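Local coordinates for FERM, RhoGEF and pleckstrin domain protein 2 (Danio rerio, PDB 6D21) that probably acts as a guanine nucleotide exchange factor that activates RAC1 in semaphorin and integrin signalling, and carries the FERM domain described here, at residues Ala139-Leu144 / Lys159-His164; Leu4-Gln9 / Thr75-Ser80; Pro86-Leu91 / Gln178-Ala183. One frame throughout, in Å; residues are numbered along the deposited sequence.

Contact 1 (Ala139-Leu144 / Lys159-His164); sequences ADREFL and KIMELH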
loop_
_atom_site.group_PDB
_atom_site.type_symbol
_atom_site.label_atom_id
_atom_site.label_comp_id
_atom_site.label_asym_id
_atom_site.label_seq_id
_atom_site.Cartn_x
_atom_site.Cartn_y
_atom_site.Cartn_z
ATOM N N ALA A 139 19.419 -23.609 7.319
ATOM C CA ALA A 139 19.081 -22.231 7.688
ATOM C C ALA A 139 17.799 -21.745 7.019
ATOM O O ALA A 139 17.073 -20.920 7.579
ATOM C CB ALA A 139 20.226 -21.294 7.348
ATOM N N ASP A 140 17.525 -22.243 5.818
ATOM C CA ASP A 140 16.300 -21.869 5.114
ATOM C C ASP A 140 15.075 -22.488 5.785
ATOM O O ASP A 140 14.060 -21.823 5.964
ATOM C CB ASP A 140 16.372 -22.283 3.642
ATOM C CG ASP A 140 17.131 -21.277 2.789
ATOM O OD1 ASP A 140 18.178 -20.767 3.243
ATOM O OD2 ASP A 140 16.669 -20.981 1.667
ATOM N N ARG A 141 15.174 -23.757 6.170
ATOM C CA ARG A 141 14.062 -24.411 6.846
ATOM C C ARG A 141 13.802 -23.782 8.219
ATOM O O ARG A 141 12.645 -23.612 8.624
ATOM C CB ARG A 141 14.327 -25.910 6.969
ATOM C CG ARG A 141 14.403 -26.598 5.615
ATOM C CD ARG A 141 14.830 -28.052 5.685
ATOM N NE ARG A 141 14.935 -28.594 4.335
ATOM C CZ ARG A 141 13.914 -29.106 3.654
ATOM N NH1 ARG A 141 12.710 -29.172 4.205
ATOM N NH2 ARG A 141 14.100 -29.561 2.421
ATOM N N GLU A 142 14.874 -23.420 8.921
ATOM C CA GLU A 142 14.744 -22.762 10.222
ATOM C C GLU A 142 14.084 -21.391 10.072
ATOM O O GLU A 142 13.192 -21.027 10.843
ATOM C CB GLU A 142 16.103 -22.629 10.895
ATOM N N PHE A 143 14.522 -20.639 9.070
ATOM C CA PHE A 143 13.944 -19.330 8.804
ATOM C C PHE A 143 12.445 -19.412 8.482
ATOM O O PHE A 143 11.647 -18.630 9.003
ATOM C CB PHE A 143 14.691 -18.643 7.658
ATOM C CG PHE A 143 14.176 -17.257 7.340
ATOM C CD1 PHE A 143 14.566 -16.170 8.103
ATOM C CD2 PHE A 143 13.314 -17.045 6.272
ATOM C CE1 PHE A 143 14.106 -14.898 7.818
ATOM C CE2 PHE A 143 12.841 -15.769 5.974
ATOM C CZ PHE A 143 13.243 -14.691 6.748
ATOM N N LEU A 144 12.065 -20.363 7.631
ATOM C CA LEU A 144 10.684 -20.448 7.167
ATOM C C LEU A 144 9.750 -21.011 8.244
ATOM O O LEU A 144 8.538 -20.754 8.223
ATOM C CB LEU A 144 10.603 -21.281 5.882
ATOM C CG LEU A 144 11.171 -20.625 4.610
ATOM C CD1 LEU A 144 11.182 -21.622 3.442
ATOM C CD2 LEU A 144 10.395 -19.354 4.230
ATOM N N LYS A 159 9.159 -25.043 -2.806
ATOM C CA LYS A 159 9.360 -24.225 -3.993
ATOM C C LYS A 159 10.122 -22.947 -3.684
ATOM O O LYS A 159 10.970 -22.516 -4.469
ATOM C CB LYS A 159 8.036 -23.857 -4.643
ATOM C CG LYS A 159 8.249 -23.351 -6.045
ATOM C CD LYS A 159 7.025 -22.720 -6.639
ATOM C CE LYS A 159 7.414 -22.048 -7.941
ATOM N NZ LYS A 159 7.960 -23.045 -8.912
ATOM N N ILE A 160 9.794 -22.327 -2.558
ATOM C CA ILE A 160 10.515 -21.148 -2.120
ATOM C C ILE A 160 12.009 -21.433 -1.993
ATOM O O ILE A 160 12.830 -20.641 -2.448
ATOM C CB ILE A 160 9.965 -20.625 -0.782
ATOM C CG1 ILE A 160 8.561 -20.037 -0.979
ATOM C CG2 ILE A 160 10.863 -19.554 -0.193
ATOM C CD1 ILE A 160 7.914 -19.579 0.308
ATOM N N MET A 161 12.362 -22.576 -1.404
ATOM C CA MET A 161 13.771 -22.892 -1.158
ATOM C C MET A 161 14.470 -23.269 -2.455
ATOM O O MET A 161 15.603 -22.861 -2.701
ATOM C CB MET A 161 13.905 -24.014 -0.121
ATOM C CG MET A 161 13.610 -23.561 1.312
ATOM S SD MET A 161 13.701 -24.890 2.531
ATOM C CE MET A 161 12.334 -25.934 2.021
ATOM N N GLU A 162 13.782 -24.050 -3.278
ATOM C CA GLU A 162 14.259 -24.403 -4.603
ATOM C C GLU A 162 14.651 -23.150 -5.384
ATOM O O GLU A 162 15.756 -23.060 -5.920
ATOM C CB GLU A 162 13.184 -25.202 -5.353
ATOM C CG GLU A 162 13.587 -25.715 -6.718
ATOM C CD GLU A 162 12.487 -26.537 -7.386
ATOM O OE1 GLU A 162 11.375 -26.649 -6.818
ATOM O OE2 GLU A 162 12.742 -27.078 -8.484
ATOM N N LEU A 163 13.753 -22.172 -5.431
ATOM C CA LEU A 163 14.029 -20.930 -6.139
ATOM C C LEU A 163 15.157 -20.120 -5.479
ATOM O O LEU A 163 15.922 -19.439 -6.163
ATOM C CB LEU A 163 12.762 -20.084 -6.230
ATOM C CG LEU A 163 11.659 -20.659 -7.116
ATOM C CD1 LEU A 163 10.403 -19.797 -7.038
ATOM C CD2 LEU A 163 12.154 -20.767 -8.552
ATOM N N HIS A 164 15.252 -20.193 -4.156
ATOM C CA HIS A 164 16.291 -19.472 -3.422
ATOM C C HIS A 164 17.704 -19.977 -3.791
ATOM O O HIS A 164 18.683 -19.260 -3.633
ATOM C CB HIS A 164 16.046 -19.597 -1.917
ATOM C CG HIS A 164 17.037 -18.861 -1.069
ATOM N ND1 HIS A 164 17.286 -19.200 0.244
ATOM C CD2 HIS A 164 17.840 -17.804 -1.342
ATOM C CE1 HIS A 164 18.195 -18.381 0.745
ATOM N NE2 HIS A 164 18.549 -17.526 -0.199
#
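Met-161 lies among Asp-140, Arg-141 and Leu-144 of the facing helix, and its side chain carries most of this contact. Its CG meets Asp-140 CB at 3.8 Å and Leu-144 CD1 at 3.8 Å. The Met-161 and Leu-144 side chains slide past each other in opposite directions. Beyond CG, Met-161 SD rests 3.6 Å from Arg-141 CG. The chain is extended up to SD, then bends at chi3 (-66°). That bend turns CE back over the guanidinium of Arg-141, 3.8 Å above its plane and over its centre. The two long side chains cross at about a right angle. Arg-141 NE is held by a salt bridge to Asp-137, and NH1 has a long, weak ion pair with Glu-158.

The polar part of the contact is Asp-140 with His-164. The carboxylate comes to the edge of the imidazole, and the two planes are nearly coplanar, 14° apart. His-164 ND1 donates to Asp-140 OD2. The modelled separation of 2.4 Å is very short, so its exact value is doubtful. On the far side of the ring, NE2 is hydrogen-bonded to Gly-133 O. Leu-144 CD1 also reaches Ile-160 CG2, at 4.2 Å.

The axes of the two short helical segments run in roughly opposite senses but are clearly inclined, with a closest approach of 10.8 Å. This is helix packing in the central, all-helical lobe of the FERM domain. Its chemistry is a buried histidine-carboxylate pair beside an apolar layer, with an arginine at the outer edge. With oxygen partners at both ring nitrogens, His-164 would probably favour the protonated form, which the nearby carboxylate would stabilise.

Contact 2 (Leu4-Gln9 / Thr75-Ser80); sequences LQIRVQ and TLFRLS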
loop_
_atom_site.group_PDB
_atom_site.type_symbol
_atom_site.label_atom_id
_atom_site.label_comp_id
_atom_site.label_asym_id
_atom_site.label_seq_id
_atom_site.Cartn_x
_atom_site.Cartn_y
_atom_site.Cartn_z
ATOM N N LEU A 4 2.332 14.293 24.282
ATOM C CA LEU A 4 1.861 12.955 23.928
ATOM C C LEU A 4 3.002 12.013 23.586
ATOM O O LEU A 4 4.055 12.440 23.120
ATOM C CB LEU A 4 0.896 13.001 22.740
ATOM C CG LEU A 4 -0.430 13.741 22.891
ATOM C CD1 LEU A 4 -1.280 13.491 21.660
ATOM C CD2 LEU A 4 -1.154 13.313 24.159
ATOM N N GLN A 5 2.770 10.726 23.808
ATOM C CA GLN A 5 3.709 9.703 23.396
ATOM C C GLN A 5 3.021 8.747 22.437
ATOM O O GLN A 5 2.086 8.034 22.798
ATOM C CB GLN A 5 4.267 8.955 24.601
ATOM C CG GLN A 5 5.340 7.957 24.231
ATOM C CD GLN A 5 6.162 7.534 25.420
ATOM O OE1 GLN A 5 5.626 7.259 26.496
ATOM N NE2 GLN A 5 7.475 7.496 25.244
ATOM N N ILE A 6 3.488 8.747 21.198
ATOM C CA ILE A 6 2.820 8.001 20.151
ATOM C C ILE A 6 3.744 6.902 19.630
ATOM O O ILE A 6 4.947 7.096 19.445
ATOM C CB ILE A 6 2.344 8.957 19.029
ATOM C CG1 ILE A 6 1.199 9.836 19.559
ATOM C CG2 ILE A 6 1.888 8.204 17.807
ATOM C CD1 ILE A 6 0.456 10.610 18.495
ATOM N N ARG A 7 3.156 5.731 19.447
ATOM C CA ARG A 7 3.861 4.535 19.043
ATOM C C ARG A 7 3.660 4.311 17.547
ATOM O O ARG A 7 2.522 4.214 17.064
ATOM C CB ARG A 7 3.346 3.337 19.833
ATOM C CG ARG A 7 3.993 2.008 19.506
ATOM C CD ARG A 7 2.997 0.860 19.681
ATOM N NE ARG A 7 2.302 0.862 20.968
ATOM C CZ ARG A 7 2.569 0.031 21.970
ATOM N NH1 ARG A 7 3.531 -0.879 21.861
ATOM N NH2 ARG A 7 1.864 0.110 23.084
ATOM N N VAL A 8 4.756 4.239 16.806
ATOM C CA VAL A 8 4.634 4.038 15.368
ATOM C C VAL A 8 5.425 2.820 14.916
ATOM O O VAL A 8 6.626 2.708 15.166
ATOM C CB VAL A 8 5.112 5.257 14.579
ATOM C CG1 VAL A 8 5.107 4.944 13.084
ATOM C CG2 VAL A 8 4.233 6.464 14.894
ATOM N N GLN A 9 4.738 1.911 14.248
ATOM C CA GLN A 9 5.382 0.738 13.687
ATOM C C GLN A 9 5.963 1.028 12.311
ATOM O O GLN A 9 5.252 1.514 11.427
ATOM C CB GLN A 9 4.380 -0.408 13.591
ATOM C CG GLN A 9 4.932 -1.629 12.896
ATOM C CD GLN A 9 4.014 -2.819 13.037
ATOM O OE1 GLN A 9 3.867 -3.385 14.128
ATOM N NE2 GLN A 9 3.365 -3.193 11.938
ATOM N N THR A 75 -2.955 3.826 20.775
ATOM C CA THR A 75 -3.250 3.499 19.382
ATOM C C THR A 75 -1.993 3.156 18.584
ATOM O O THR A 75 -0.967 3.824 18.688
ATOM C CB THR A 75 -3.984 4.667 18.705
ATOM O OG1 THR A 75 -5.147 4.992 19.478
ATOM C CG2 THR A 75 -4.400 4.304 17.286
ATOM N N LEU A 76 -2.081 2.107 17.780
ATOM C CA LEU A 76 -0.981 1.729 16.920
ATOM C C LEU A 76 -1.054 2.504 15.611
ATOM O O LEU A 76 -2.103 2.520 14.948
ATOM C CB LEU A 76 -0.986 0.224 16.641
ATOM C CG LEU A 76 0.195 -0.270 15.795
ATOM C CD1 LEU A 76 1.526 0.100 16.446
ATOM C CD2 LEU A 76 0.093 -1.768 15.566
ATOM N N PHE A 77 0.049 3.172 15.282
ATOM C CA PHE A 77 0.247 3.788 13.961
ATOM C C PHE A 77 1.273 2.984 13.215
ATOM O O PHE A 77 2.130 2.339 13.835
ATOM C CB PHE A 77 0.745 5.237 14.058
ATOM C CG PHE A 77 -0.210 6.171 14.732
ATOM C CD1 PHE A 77 -0.425 6.101 16.104
ATOM C CD2 PHE A 77 -0.868 7.144 14.003
ATOM C CE1 PHE A 77 -1.300 6.965 16.736
ATOM C CE2 PHE A 77 -1.734 8.015 14.627
ATOM C CZ PHE A 77 -1.953 7.926 15.996
ATOM N N ARG A 78 1.223 3.032 11.886
ATOM C CA ARG A 78 2.245 2.364 11.109
ATOM C C ARG A 78 2.574 3.151 9.834
ATOM O O ARG A 78 1.716 3.821 9.242
ATOM C CB ARG A 78 1.832 0.940 10.739
ATOM C CG ARG A 78 0.773 0.866 9.662
ATOM C CD ARG A 78 0.373 -0.604 9.379
ATOM N NE ARG A 78 -0.638 -0.646 8.328
ATOM C CZ ARG A 78 -1.241 -1.749 7.912
ATOM N NH1 ARG A 78 -2.143 -1.676 6.945
ATOM N NH2 ARG A 78 -0.927 -2.917 8.447
ATOM N N LEU A 79 3.836 3.075 9.447
ATOM C CA LEU A 79 4.286 3.642 8.175
ATOM C C LEU A 79 3.750 2.791 7.017
ATOM O O LEU A 79 3.804 1.562 7.085
ATOM C CB LEU A 79 5.813 3.690 8.142
ATOM C CG LEU A 79 6.438 4.333 6.899
ATOM C CD1 LEU A 79 6.070 5.827 6.832
ATOM C CD2 LEU A 79 7.916 4.122 6.985
ATOM N N SER A 80 3.228 3.435 5.967
ATOM C CA SER A 80 2.705 2.720 4.806
ATOM C C SER A 80 2.974 3.514 3.528
ATOM O O SER A 80 2.992 4.755 3.563
ATOM C CB SER A 80 1.192 2.470 4.935
ATOM O OG SER A 80 0.899 1.620 6.030
HETATM O O HOH W 1 0.233 5.445 20.142
#
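Arg-7, Gln-9, Phe-77 and Leu-79 join two parallel strands by backbone hydrogen bonds. Phe-77 N donates to Arg-7 O at 3.2 Å, and Phe-77 O accepts from Gln-9 N at 2.7 Å. Val-8 is therefore the residue paired with Phe-77. Gln-9 O then accepts from Leu-79 N at 2.9 Å. Toward the start of the second strand the two chains part, and water 1 bridges Arg-7 N and Thr-75 O. The short strand axes diverge by 38°.

On one face of the sheet are Ile-6, Val-8 and Phe-77. Ile-6 CG2 meets the ring of Phe-77 obliquely, 3.6 Å from CD1. Val-8 CG2 packs on Phe-77 CB at 3.8 Å. The carbonyl oxygen of Arg-7 comes to the ring edge near its plane. Chi1 of Phe-77 (-63°) sets CG beside its own backbone N, the atom that bonds to this oxygen. Helix 26-36 covers this face, with Leu-29 against Ile-6 and Phe-77, and Val-33 against Val-8.

The other face is more polar. Leu-76 CD1 lies between the aliphatic carbons Arg-7 CD, at 3.6 Å, and Gln-9 CB, at 4.1 Å. Arg-7 NH1 bonds to Gln-15. Arg-78 makes a salt bridge with Glu-48 and a cation-pi contact with Trp-56.

Parallel pairing of the first and last strands, with a helix on one face, is characteristic of the ubiquitin-like fold of the FERM N-terminal lobe. The chemistry implies a two-sided sheet, with an apolar core toward the helix and a mixed reverse face of two arginines, a glutamine and a leucine.

Contact 3 (Pro86-Leu91 / Gln178-Ala183); sequences PDPGQL and QVLEIA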
loop_
_atom_site.group_PDB
_atom_site.type_symbol
_atom_site.label_atom_id
_atom_site.label_comp_id
_atom_site.label_asym_id
_atom_site.label_seq_id
_atom_site.Cartn_x
_atom_site.Cartn_y
_atom_site.Cartn_z
ATOM N N PRO A 86 4.837 4.048 -10.894
ATOM C CA PRO A 86 4.838 2.954 -11.862
ATOM C C PRO A 86 6.055 2.032 -11.725
ATOM O O PRO A 86 5.926 0.845 -11.990
ATOM C CB PRO A 86 4.832 3.676 -13.214
ATOM C CG PRO A 86 5.124 5.082 -12.926
ATOM C CD PRO A 86 4.659 5.356 -11.541
ATOM N N ASP A 87 7.203 2.548 -11.291
ATOM C CA ASP A 87 8.371 1.679 -11.146
ATOM C C ASP A 87 9.248 2.077 -9.965
ATOM O O ASP A 87 10.187 2.865 -10.109
ATOM C CB ASP A 87 9.194 1.675 -12.451
ATOM C CG ASP A 87 10.425 0.776 -12.370
ATOM O OD1 ASP A 87 10.582 0.049 -11.359
ATOM O OD2 ASP A 87 11.232 0.784 -13.324
ATOM N N PRO A 88 8.972 1.490 -8.794
ATOM C CA PRO A 88 9.714 1.813 -7.572
ATOM C C PRO A 88 11.201 1.458 -7.681
ATOM O O PRO A 88 12.026 1.999 -6.935
ATOM C CB PRO A 88 9.009 0.973 -6.483
ATOM C CG PRO A 88 8.072 0.073 -7.187
ATOM C CD PRO A 88 7.797 0.635 -8.538
ATOM N N GLY A 89 11.529 0.561 -8.606
ATOM C CA GLY A 89 12.905 0.237 -8.917
ATOM C C GLY A 89 13.668 1.460 -9.406
ATOM O O GLY A 89 14.894 1.483 -9.366
ATOM N N GLN A 90 12.951 2.491 -9.848
ATOM C CA GLN A 90 13.620 3.706 -10.320
ATOM C C GLN A 90 13.704 4.785 -9.263
ATOM O O GLN A 90 14.163 5.882 -9.534
ATOM C CB GLN A 90 12.925 4.258 -11.553
ATOM C CG GLN A 90 13.208 3.409 -12.768
ATOM C CD GLN A 90 12.746 4.058 -14.022
ATOM O OE1 GLN A 90 13.284 5.087 -14.431
ATOM N NE2 GLN A 90 11.748 3.460 -14.660
ATOM N N LEU A 91 13.277 4.480 -8.051
ATOM C CA LEU A 91 13.506 5.411 -6.960
ATOM C C LEU A 91 14.999 5.500 -6.701
ATOM O O LEU A 91 15.717 4.489 -6.798
ATOM C CB LEU A 91 12.748 4.967 -5.708
ATOM C CG LEU A 91 11.232 5.009 -5.919
ATOM C CD1 LEU A 91 10.501 4.312 -4.775
ATOM C CD2 LEU A 91 10.780 6.460 -6.073
ATOM N N GLN A 178 15.024 -6.930 -7.263
ATOM C CA GLN A 178 14.303 -8.040 -7.897
ATOM C C GLN A 178 12.868 -8.113 -7.401
ATOM O O GLN A 178 11.940 -8.360 -8.173
ATOM C CB GLN A 178 14.993 -9.365 -7.607
ATOM C CG GLN A 178 16.437 -9.420 -8.055
ATOM C CD GLN A 178 16.572 -9.873 -9.476
ATOM O OE1 GLN A 178 15.872 -9.386 -10.365
ATOM N NE2 GLN A 178 17.462 -10.835 -9.705
ATOM N N VAL A 179 12.688 -7.911 -6.100
ATOM C CA VAL A 179 11.329 -7.937 -5.540
ATOM C C VAL A 179 10.491 -6.852 -6.217
ATOM O O VAL A 179 9.381 -7.109 -6.656
ATOM C CB VAL A 179 11.328 -7.724 -4.021
ATOM C CG1 VAL A 179 9.910 -7.407 -3.524
ATOM C CG2 VAL A 179 11.913 -8.927 -3.335
ATOM N N LEU A 180 11.041 -5.642 -6.326
ATOM C CA LEU A 180 10.304 -4.546 -6.946
ATOM C C LEU A 180 10.016 -4.809 -8.421
ATOM O O LEU A 180 8.910 -4.554 -8.884
ATOM C CB LEU A 180 11.060 -3.228 -6.804
ATOM C CG LEU A 180 11.308 -2.791 -5.371
ATOM C CD1 LEU A 180 12.188 -1.555 -5.362
ATOM C CD2 LEU A 180 9.999 -2.526 -4.700
ATOM N N GLU A 181 11.011 -5.297 -9.160
ATOM C CA GLU A 181 10.827 -5.552 -10.589
ATOM C C GLU A 181 9.748 -6.608 -10.848
ATOM O O GLU A 181 8.971 -6.488 -11.805
ATOM C CB GLU A 181 12.148 -5.983 -11.238
ATOM C CG GLU A 181 12.996 -4.804 -11.648
ATOM C CD GLU A 181 12.163 -3.698 -12.276
ATOM O OE1 GLU A 181 12.148 -2.573 -11.722
ATOM O OE2 GLU A 181 11.518 -3.961 -13.318
ATOM N N ILE A 182 9.706 -7.639 -10.001
ATOM C CA ILE A 182 8.681 -8.684 -10.130
ATOM C C ILE A 182 7.314 -8.094 -9.795
ATOM O O ILE A 182 6.346 -8.217 -10.567
ATOM C CB ILE A 182 8.962 -9.892 -9.204
ATOM C CG1 ILE A 182 10.226 -10.631 -9.657
ATOM C CG2 ILE A 182 7.775 -10.848 -9.180
ATOM C CD1 ILE A 182 10.776 -11.554 -8.615
ATOM N N ALA A 183 7.250 -7.419 -8.650
ATOM C CA ALA A 183 5.972 -6.991 -8.120
ATOM C C ALA A 183 5.317 -5.914 -8.985
ATOM O O ALA A 183 4.097 -5.897 -9.150
ATOM C CB ALA A 183 6.139 -6.496 -6.687
HETATM O O HOH W 2 13.705 -0.322 -12.807
#
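The carboxylates of Asp-87 and Glu-181 meet oxygen to oxygen, with their planes turned 69° apart. Asp-87 OD1 and Glu-181 OE1 are only 3.1 Å apart. Both are acceptors, so this is a close approach of like charges and not a bond. Water 2 bridges the groups, donating to Asp-87 OD2 at 2.8 Å and to Glu-181 OE1 at 2.9 Å. Gln-90 NE2 reaches Asp-87 OD2 on its anti side, 32° out of the carboxylate plane. The donor amide is turned so that the oxygen lies close to its own plane. Gly-89 N makes a weak, bent bond to Asp-87 OD1.

Glu-181 bends at chi2 (-41°), and its OE1 comes within 4.0 Å of Gly-89 CA. With no side chain at Gly-89, nothing from that residue stands in the way of the carboxylate. Glu-181 OE2 forms a salt bridge with Arg-184, which also has a long, weak ion pair with Asp-87.

Beside the acids is an apolar patch. Leu-180 CD2 packs on Pro-88 CB at 4.0 Å, while CD1 lies 3.9 Å from Pro-88 O. Phe-100 and Ile-104 of helix 94-110 also touch Leu-180. An alanine in place of Asp-87 would probably leave Gln-90 NE2 without this acceptor and water 2 held on this contact by Glu-181 alone, and let the Gln-90 amide turn more freely.

The contact seats a short 3-10 turn on helix 172-183, in the helical central lobe of the FERM domain. Its chemistry implies that the shared water and Arg-184, which pairs mainly with Glu-181, would probably offset part of the repulsion between the acids. What remains might raise the proton affinity of one of them.

How the contacts relate
From the N terminus, contact 2 comes first. It joins strand 3-9 to strand 76-81 and closes a loop that holds strands 15-21, 45-50 and 56-58 and helix 26-36. This completes the ubiquitin-like lobe. The chain then enters the helical central lobe. Contact 3 opens in the loop before helix 94-110 and closes at helix 172-183, tying the entry of this lobe to its last helix. Contact 1 is nested inside that span and joins helix 137-146 to helix 157-164. Contact 2 is in series with both, so none cross. Centres of contacts 1 and 3 are 23 Å apart, and the three contacts do not touch.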